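Long-range contacts in siderophore enterobactin esterase (PDB 6GUO), which hydrolyses the ester bonds of the bacterial xenosiderophore enterobactin, so that its iron can be released inside the fungal cell: residues L106-D111 and G167-L172; H112-E117 and W193-S198. One frame throughout, in Å; residues are numbered along the deposited sequence.

Contact 1. Residues L106-D111 and G167-L172; sequences LTPPCD and GGLFAL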
loop_
_atom_site.group_PDB
_atom_site.type_symbol
_atom_site.label_atom_id
_atom_site.label_comp_id
_atom_site.label_asym_id
_atom_site.label_seq_id
_atom_site.Cartn_x
_atom_site.Cartn_y
_atom_site.Cartn_z
ATOM N N LEU A 106 -7.822 21.491 -3.083
ATOM C CA LEU A 106 -6.586 21.311 -2.319
ATOM C C LEU A 106 -5.622 22.500 -2.313
ATOM O O LEU A 106 -4.663 22.493 -1.544
ATOM C CB LEU A 106 -5.861 20.050 -2.822
ATOM C CG LEU A 106 -6.679 18.755 -2.723
ATOM C CD1 LEU A 106 -5.912 17.586 -3.327
ATOM C CD2 LEU A 106 -7.065 18.446 -1.283
ATOM N N THR A 107 -5.863 23.518 -3.140
ATOM C CA THR A 107 -4.982 24.688 -3.189
ATOM C C THR A 107 -5.572 25.855 -2.397
ATOM O O THR A 107 -6.769 26.136 -2.515
ATOM C CB THR A 107 -4.714 25.141 -4.628
ATOM O OG1 THR A 107 -5.954 25.347 -5.312
ATOM C CG2 THR A 107 -3.884 24.089 -5.366
ATOM N N PRO A 108 -4.741 26.531 -1.582
ATOM C CA PRO A 108 -5.263 27.626 -0.763
ATOM C C PRO A 108 -5.519 28.909 -1.552
ATOM O O PRO A 108 -4.880 29.133 -2.586
ATOM C CB PRO A 108 -4.164 27.837 0.280
ATOM C CG PRO A 108 -2.914 27.392 -0.388
ATOM C CD PRO A 108 -3.313 26.277 -1.312
ATOM N N PRO A 109 -6.460 29.744 -1.074
ATOM C CA PRO A 109 -6.693 31.023 -1.730
ATOM C C PRO A 109 -5.520 31.957 -1.460
ATOM O O PRO A 109 -4.986 31.970 -0.348
ATOM C CB PRO A 109 -7.976 31.528 -1.070
ATOM C CG PRO A 109 -7.954 30.932 0.288
ATOM C CD PRO A 109 -7.235 29.617 0.175
ATOM N N CYS A 110 -5.118 32.702 -2.484
ATOM C CA CYS A 110 -3.950 33.577 -2.425
ATOM C C CYS A 110 -4.297 34.934 -3.017
ATOM O O CYS A 110 -5.191 35.039 -3.861
ATOM C CB CYS A 110 -2.788 32.963 -3.209
ATOM S SG CYS A 110 -2.147 31.412 -2.532
ATOM N N ASP A 111 -3.582 35.965 -2.576
ATOM C CA ASP A 111 -3.763 37.320 -3.109
ATOM C C ASP A 111 -3.331 37.387 -4.575
ATOM O O ASP A 111 -3.975 38.061 -5.381
ATOM C CB ASP A 111 -2.990 38.355 -2.274
ATOM C CG ASP A 111 -3.524 38.493 -0.845
ATOM O OD1 ASP A 111 -2.729 38.863 0.046
ATOM O OD2 ASP A 111 -4.726 38.238 -0.605
ATOM N N GLY A 167 -2.469 17.286 -2.188
ATOM C CA GLY A 167 -2.915 16.830 -0.872
ATOM C C GLY A 167 -1.951 17.178 0.255
ATOM O O GLY A 167 -2.376 17.538 1.353
ATOM N N GLY A 168 -0.651 17.063 -0.011
ATOM C CA GLY A 168 0.384 17.431 0.953
ATOM C C GLY A 168 0.427 18.933 1.174
ATOM O O GLY A 168 0.595 19.398 2.302
ATOM N N LEU A 169 0.278 19.689 0.088
ATOM C CA LEU A 169 0.145 21.144 0.168
ATOM C C LEU A 169 -1.040 21.520 1.060
ATOM O O LEU A 169 -0.916 22.387 1.931
ATOM C CB LEU A 169 -0.022 21.743 -1.236
ATOM C CG LEU A 169 -0.263 23.253 -1.348
ATOM C CD1 LEU A 169 0.941 24.023 -0.842
ATOM C CD2 LEU A 169 -0.586 23.629 -2.785
ATOM N N PHE A 170 -2.171 20.848 0.833
ATOM C CA PHE A 170 -3.387 21.019 1.628
ATOM C C PHE A 170 -3.151 20.734 3.111
ATOM O O PHE A 170 -3.561 21.518 3.961
ATOM C CB PHE A 170 -4.507 20.129 1.075
ATOM C CG PHE A 170 -5.796 20.218 1.838
ATOM C CD1 PHE A 170 -6.689 21.267 1.602
ATOM C CD2 PHE A 170 -6.129 19.259 2.789
ATOM C CE1 PHE A 170 -7.879 21.352 2.306
ATOM C CE2 PHE A 170 -7.322 19.343 3.497
ATOM C CZ PHE A 170 -8.199 20.394 3.255
ATOM N N ALA A 171 -2.488 19.617 3.407
ATOM C CA ALA A 171 -2.112 19.265 4.779
ATOM C C ALA A 171 -1.264 20.350 5.448
ATOM O O ALA A 171 -1.524 20.724 6.601
ATOM C CB ALA A 171 -1.382 17.931 4.808
ATOM N N LEU A 172 -0.269 20.861 4.723
ATOM C CA LEU A 172 0.564 21.962 5.221
ATOM C C LEU A 172 -0.248 23.233 5.461
ATOM O O LEU A 172 -0.095 23.884 6.504
ATOM C CB LEU A 172 1.728 22.245 4.267
ATOM C CG LEU A 172 2.788 21.135 4.168
ATOM C CD1 LEU A 172 3.859 21.511 3.158
ATOM C CD2 LEU A 172 3.418 20.823 5.520
#
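Leu106 does most of the touching, its two methyl branches divided between two residues of helix 166-177. CD1 reaches the backbone at Gly167, 3.6 Å from Gly167 N. CD2 lies 3.8 Å from Phe170 CG and makes an off-centre CH-pi contact with the ring, 29° from its normal. The two side chains cross at about a right angle: Leu106 CG stands anti to its own carbonyl carbon, while Phe170, whose CB bond points toward the loop, has CG anti to its backbone N (chi1 179°). Leu106 O follows the same residue, 3.5 Å from Phe170 CB and in the plane of the ring at its edge. This carbonyl is buried and finds no hydrogen-bond partner in the model. No hydrogen bond crosses between the segments, which meet by apolar packing. Two residues on from Gly167, Leu169 presents CD2 to Pro108 CD at 4.1 Å and to Thr107 CG2 at about the same distance; its CB bond also points toward the loop, and CG stands anti to the backbone N (chi1 176°). Gly167 belongs to a GxSxG sequence at the junction of strand 156-164 and helix 166-177, which in an alpha/beta-hydrolase is consistent with the nucleophile elbow; the loop thus packs on the helix that leads away from the probable catalytic serine. A second shell fixes the loop. Thr107 OG1 is hydrogen-bonded to Ser103 O and Gly129 N, and the backbone of Thr107 pairs with Ala131 at the start of helix 131-150. From that helix Phe134 meets both Leu106 and the Phe170 ring, the two ring planes inclined at about 55°, with Leu135 also against Phe170.

Contact 2. Residues H112-E117 and W193-S198; sequences HYIPPE and WWNNRS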
loop_
_atom_site.group_PDB
_atom_site.type_symbol
_atom_site.label_atom_id
_atom_site.label_comp_id
_atom_site.label_asym_id
_atom_site.label_seq_id
_atom_site.Cartn_x
_atom_site.Cartn_y
_atom_site.Cartn_z
ATOM N N HIS A 112 -2.251 36.681 -4.911
ATOM C CA HIS A 112 -1.773 36.573 -6.291
ATOM C C HIS A 112 -1.602 35.106 -6.675
ATOM O O HIS A 112 -1.241 34.277 -5.835
ATOM C CB HIS A 112 -0.455 37.334 -6.454
ATOM C CG HIS A 112 -0.548 38.780 -6.076
ATOM N ND1 HIS A 112 -0.933 39.761 -6.965
ATOM C CD2 HIS A 112 -0.323 39.410 -4.897
ATOM C CE1 HIS A 112 -0.932 40.932 -6.354
ATOM N NE2 HIS A 112 -0.566 40.747 -5.099
ATOM N N TYR A 113 -1.875 34.801 -7.944
ATOM C CA TYR A 113 -1.819 33.438 -8.470
ATOM C C TYR A 113 -0.937 33.361 -9.718
ATOM O O TYR A 113 -1.065 34.178 -10.629
ATOM C CB TYR A 113 -3.231 32.939 -8.786
ATOM C CG TYR A 113 -3.283 31.583 -9.462
ATOM C CD1 TYR A 113 -3.730 31.455 -10.778
ATOM C CD2 TYR A 113 -2.880 30.427 -8.788
ATOM C CE1 TYR A 113 -3.779 30.216 -11.403
ATOM C CE2 TYR A 113 -2.926 29.184 -9.406
ATOM C CZ TYR A 113 -3.379 29.083 -10.712
ATOM O OH TYR A 113 -3.426 27.856 -11.333
ATOM N N ILE A 114 -0.046 32.371 -9.730
ATOM C CA ILE A 114 0.834 32.064 -10.853
ATOM C C ILE A 114 0.516 30.621 -11.249
ATOM O O ILE A 114 0.738 29.716 -10.446
ATOM C CB ILE A 114 2.325 32.178 -10.445
ATOM C CG1 ILE A 114 2.671 33.626 -10.055
ATOM C CG2 ILE A 114 3.251 31.682 -11.555
ATOM C CD1 ILE A 114 2.530 33.929 -8.577
ATOM N N PRO A 115 -0.014 30.396 -12.471
ATOM C CA PRO A 115 -0.379 29.027 -12.857
ATOM C C PRO A 115 0.808 28.066 -12.992
ATOM O O PRO A 115 1.919 28.509 -13.283
ATOM C CB PRO A 115 -1.070 29.206 -14.215
ATOM C CG PRO A 115 -0.633 30.538 -14.706
ATOM C CD PRO A 115 -0.452 31.375 -13.482
ATOM N N PRO A 116 0.576 26.756 -12.773
ATOM C CA PRO A 116 1.619 25.761 -13.028
ATOM C C PRO A 116 2.012 25.639 -14.500
ATOM O O PRO A 116 1.235 25.987 -15.393
ATOM C CB PRO A 116 0.985 24.448 -12.553
ATOM C CG PRO A 116 -0.036 24.860 -11.559
ATOM C CD PRO A 116 -0.577 26.159 -12.069
ATOM N N GLU A 117 3.222 25.135 -14.720
ATOM C CA GLU A 117 3.740 24.857 -16.054
ATOM C C GLU A 117 3.181 23.523 -16.541
ATOM O O GLU A 117 3.081 22.570 -15.768
ATOM C CB GLU A 117 5.268 24.797 -16.006
ATOM C CG GLU A 117 5.954 24.566 -17.343
ATOM C CD GLU A 117 7.302 23.893 -17.190
ATOM O OE1 GLU A 117 7.337 22.684 -16.868
ATOM O OE2 GLU A 117 8.324 24.576 -17.392
ATOM N N TRP A 193 6.468 23.925 -4.142
ATOM C CA TRP A 193 6.641 24.777 -5.337
ATOM C C TRP A 193 5.430 25.625 -5.748
ATOM O O TRP A 193 5.607 26.700 -6.322
ATOM C CB TRP A 193 7.065 23.924 -6.547
ATOM C CG TRP A 193 6.041 22.907 -6.972
ATOM C CD1 TRP A 193 5.947 21.611 -6.550
ATOM C CD2 TRP A 193 4.966 23.105 -7.898
ATOM N NE1 TRP A 193 4.881 20.991 -7.153
ATOM C CE2 TRP A 193 4.259 21.882 -7.985
ATOM C CE3 TRP A 193 4.531 24.195 -8.665
ATOM C CZ2 TRP A 193 3.141 21.719 -8.811
ATOM C CZ3 TRP A 193 3.414 24.034 -9.486
ATOM C CH2 TRP A 193 2.732 22.804 -9.547
ATOM N N TRP A 194 4.221 25.131 -5.477
ATOM C CA TRP A 194 2.984 25.725 -5.997
ATOM C C TRP A 194 2.861 27.234 -5.782
ATOM O O TRP A 194 3.082 27.738 -4.680
ATOM C CB TRP A 194 1.753 25.019 -5.416
ATOM C CG TRP A 194 0.476 25.554 -5.976
ATOM C CD1 TRP A 194 -0.084 25.248 -7.180
ATOM C CD2 TRP A 194 -0.384 26.515 -5.364
ATOM N NE1 TRP A 194 -1.254 25.950 -7.352
ATOM C CE2 TRP A 194 -1.461 26.737 -6.251
ATOM C CE3 TRP A 194 -0.355 27.208 -4.147
ATOM C CZ2 TRP A 194 -2.499 27.626 -5.961
ATOM C CZ3 TRP A 194 -1.389 28.094 -3.857
ATOM C CH2 TRP A 194 -2.447 28.290 -4.762
ATOM N N ASN A 195 2.503 27.934 -6.857
ATOM C CA ASN A 195 2.270 29.371 -6.837
ATOM C C ASN A 195 3.447 30.142 -6.236
ATOM O O ASN A 195 3.304 30.843 -5.231
ATOM C CB ASN A 195 0.967 29.675 -6.086
ATOM C CG ASN A 195 0.535 31.110 -6.240
ATOM O OD1 ASN A 195 0.810 31.735 -7.263
ATOM N ND2 ASN A 195 -0.137 31.648 -5.221
ATOM N N ASN A 196 4.617 29.978 -6.850
ATOM C CA ASN A 196 5.853 30.621 -6.391
ATOM C C ASN A 196 6.095 30.380 -4.892
ATOM O O ASN A 196 6.427 31.299 -4.138
ATOM C CB ASN A 196 5.816 32.122 -6.724
ATOM C CG ASN A 196 7.173 32.794 -6.593
ATOM O OD1 ASN A 196 8.217 32.149 -6.691
ATOM N ND2 ASN A 196 7.162 34.103 -6.367
ATOM N N ARG A 197 5.895 29.131 -4.474
ATOM C CA ARG A 197 6.083 28.705 -3.087
ATOM C C ARG A 197 5.309 29.532 -2.059
ATOM O O ARG A 197 5.830 29.867 -0.995
ATOM C CB ARG A 197 7.574 28.656 -2.751
ATOM C CG ARG A 197 8.326 27.623 -3.565
ATOM C CD ARG A 197 9.738 27.461 -3.047
ATOM N NE ARG A 197 10.490 28.696 -3.231
ATOM C CZ ARG A 197 11.590 29.044 -2.565
ATOM N NH1 ARG A 197 12.125 28.255 -1.632
ATOM N NH2 ARG A 197 12.167 30.208 -2.841
ATOM N N SER A 198 4.048 29.822 -2.370
ATOM C CA SER A 198 3.205 30.625 -1.480
ATOM C C SER A 198 2.990 29.988 -0.098
ATOM O O SER A 198 2.778 30.718 0.872
ATOM C CB SER A 198 1.853 30.944 -2.131
ATOM O OG SER A 198 1.085 29.771 -2.333
HETATM O O HOH W 1 -3.265 25.703 -9.345
HETATM O O HOH W 2 1.902 27.427 -9.623
#
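Asn195 carries the contact from root to tip. Its CB lies 3.3 Å above the plane of the Trp194 ring, toward the rim, and with CG anti to the backbone N (chi1 -170°) the amide extends to the proline-rich loop. There it grips the two peptide groups that flank Tyr113. ND2 donates to His112 O at 2.9 Å, nearly straight at 164° and almost in the amide plane. OD1 accepts from Ile114 N at 2.7 Å, the donor standing well above the carbonyl plane; Ile114 CD1 crowds the same oxygen at 3.1 Å. Two bonds in opposite senses hold the amide's rotation, and a water joins Ile114 O to Asn195 N. Beside this, the edge of the Tyr113 ring brings CE2 to 3.8 Å from Trp194 CZ2, while another water connects Tyr113 OH and Trp194 NE1. Farther along, Pro116 CB meets the Trp193 ring edge at CH2, 3.8 Å away. Residues Asn195 to Arg197 have positive phi and psi, a left-handed turn. This turn lies between strand 184-188 and helix 199-208, with Trp194 packed on Tyr166 and Leu169 of helix 166-177.

Contacts 1 and 2 have centres 11 Å apart, and their segments alternate along the chain: 106-111 runs straight into 112-117, then come 167-172 and 193-198, with strand 184-188 of the central sheet between the last two. One long loop, between helices 102-106 and 131-150, thus passes from the buried residues 167-172 of helix 166-177 outward to the turn before helix 199-208. The contacts meet where Thr107 CB packs 3.6 Å from Trp194 CZ2 and Cys110 SG 3.4 Å from Asn195 ND2. Partly disordered beyond Glu117, this loop probably contains the proline-rich insertion that narrows the active site, excluding flat triacetylfusarinine C but admitting compact enterobactin.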